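Hypothetical sugar ABC-transporter sugar binding protein (Arthrobacter globiformis, PDB 7BVT) binds cyclic alpha-maltosyl-1,6-maltose and probably hands it, as a solute-binding protein, to an ABC sugar transporter. Local coordinates at residues A139-Y144 and P290-G295. Sequence-based numbering, arbitrary orientation.
With GLC (alpha-D-glucopyranose), chain B.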
# COMPACT_ATOMS: atom_id res chain seq x y z
N ALA A 139 7.06 3.64 1.67
CA ALA A 139 5.67 3.70 1.18
C ALA A 139 5.62 3.24 -0.26
O ALA A 139 6.62 3.22 -0.97
CB ALA A 139 5.13 5.10 1.32
N ASN A 140 4.43 2.84 -0.66
CA ASN A 140 4.08 2.51 -2.04
C ASN A 140 2.59 2.78 -2.19
O ASN A 140 1.88 3.05 -1.18
CB ASN A 140 4.46 1.07 -2.37
CG ASN A 140 3.79 0.03 -1.50
OD1 ASN A 140 2.56 -0.01 -1.44
ND2 ASN A 140 4.55 -0.89 -0.96
N ASN A 141 2.12 2.81 -3.42
CA ASN A 141 0.70 3.00 -3.70
C ASN A 141 0.35 2.41 -5.06
O ASN A 141 1.22 1.94 -5.80
CB ASN A 141 0.24 4.44 -3.47
CG ASN A 141 0.77 5.42 -4.48
OD1 ASN A 141 0.71 5.20 -5.71
ND2 ASN A 141 1.24 6.54 -3.99
N LEU A 142 -0.95 2.28 -5.26
CA LEU A 142 -1.46 1.66 -6.49
C LEU A 142 -1.62 2.74 -7.55
O LEU A 142 -2.16 3.80 -7.28
CB LEU A 142 -2.79 0.97 -6.23
CG LEU A 142 -2.69 -0.33 -5.47
CD1 LEU A 142 -4.09 -0.80 -5.04
CD2 LEU A 142 -2.06 -1.39 -6.29
N GLY A 143 -1.23 2.37 -8.75
CA GLY A 143 -1.31 3.25 -9.91
C GLY A 143 -1.86 2.50 -11.09
O GLY A 143 -2.11 1.30 -11.02
N TYR A 144 -2.00 3.22 -12.17
CA TYR A 144 -2.47 2.63 -13.45
C TYR A 144 -1.26 2.40 -14.34
O TYR A 144 -0.52 3.32 -14.59
CB TYR A 144 -3.48 3.59 -14.09
CG TYR A 144 -4.01 3.14 -15.43
CD1 TYR A 144 -5.05 2.24 -15.49
CD2 TYR A 144 -3.47 3.60 -16.62
CE1 TYR A 144 -5.57 1.79 -16.71
CE2 TYR A 144 -3.96 3.15 -17.83
CZ TYR A 144 -4.97 2.22 -17.87
OH TYR A 144 -5.48 1.85 -19.08
N PRO A 290 -9.75 11.87 -6.94
CA PRO A 290 -8.59 11.01 -7.01
C PRO A 290 -8.41 10.30 -5.67
O PRO A 290 -8.61 10.88 -4.62
CB PRO A 290 -7.42 11.98 -7.29
CG PRO A 290 -8.09 13.24 -7.75
CD PRO A 290 -9.43 13.30 -7.05
N ALA A 291 -8.00 9.04 -5.74
CA ALA A 291 -7.63 8.27 -4.53
C ALA A 291 -6.74 7.13 -4.94
O ALA A 291 -6.92 6.59 -6.01
CB ALA A 291 -8.85 7.74 -3.80
N THR A 292 -5.93 6.69 -3.98
CA THR A 292 -5.24 5.41 -4.07
C THR A 292 -5.05 4.82 -2.67
O THR A 292 -5.53 5.43 -1.71
CB THR A 292 -3.96 5.54 -4.91
OG1 THR A 292 -3.52 4.20 -5.12
CG2 THR A 292 -2.91 6.36 -4.22
N ASN A 293 -4.41 3.65 -2.62
CA ASN A 293 -4.26 2.84 -1.39
C ASN A 293 -2.76 2.75 -1.07
O ASN A 293 -1.98 2.57 -2.00
CB ASN A 293 -4.84 1.45 -1.61
CG ASN A 293 -5.47 0.88 -0.38
OD1 ASN A 293 -5.19 1.30 0.74
ND2 ASN A 293 -6.32 -0.08 -0.62
N LEU A 294 -2.38 2.93 0.19
CA LEU A 294 -0.98 2.92 0.67
C LEU A 294 -0.53 1.55 1.13
O LEU A 294 -1.22 0.90 1.90
CB LEU A 294 -0.80 3.92 1.79
CG LEU A 294 -0.88 5.38 1.38
CD1 LEU A 294 -1.20 6.28 2.56
CD2 LEU A 294 0.41 5.80 0.69
N GLY A 295 0.66 1.15 0.69
CA GLY A 295 1.39 0.01 1.25
C GLY A 295 2.70 0.45 1.83
O GLY A 295 2.98 1.65 1.86
C1 GLC B . 2.03 -4.45 -1.02
C2 GLC B . 1.88 -3.49 0.11
C3 GLC B . 1.04 -4.10 1.21
C4 GLC B . -0.29 -4.56 0.60
C5 GLC B . -0.02 -5.60 -0.48
C6 GLC B . -1.33 -6.06 -1.13
O2 GLC B . 3.17 -3.05 0.48
O3 GLC B . 0.87 -3.13 2.26
O4 GLC B . -1.13 -5.17 1.56
O5 GLC B . 0.76 -5.00 -1.48
O6 GLC B . -1.09 -7.33 -1.74
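N140 and G295 hold each other through two backbone bonds: G295 N reaches N140 O at 2.9 Å, and N140 N returns to G295 O at 3.1 Å, an antiparallel hydrogen-bonded pair. From this pair the side chain of N140 runs out to the sugar. Its CB lifts off the sheet, and with chi1 at 60° CG is tucked between the backbone N and the carbonyl carbon, which turns the amide back over G295. There CG lies 3.5 Å from G295 C, and OD1 comes down 2.9 Å from G295 CA, an approach this near being possible because the glycine carries no side chain. ND2, the other end of the amide, gives glucose O2 a nearly straight bond (2.9 Å, 174° at the hydrogen). The same glucose is also bonded by D90 and R371, and its O3 sits close to G295 CA. Strand 140-147 thus supplies side chains (N140, L142) and strand 292-301 the backbone of G295, antiparallel neighbours in a mixed sheet reaching the sugar site, consistent with the two-lobed type II periplasmic binding protein fold, whose ligand lies in the cleft between lobes. Moving away from the sugar, the pairing slackens: L142 N reaches N293 O only weakly, while N141 CA makes a CH...O contact with the same oxygen. With OG1 of T292 anti to the backbone N (chi1 -170°), its hydroxyl donates to L142 O at 2.6 Å, in the carbonyl plane and on a lone pair; Q364 bonds this oxygen as well. The methyl CG2, the other branch, lies 3.8 Å from both CB and CG of N141. A valine here would probably leave L142 O without its donor from this strand, though Q364 would remain. N141 spends its amide ND2 on Y361 O, while L142 packs against helix 195-207, where W199 O receives N293 ND2.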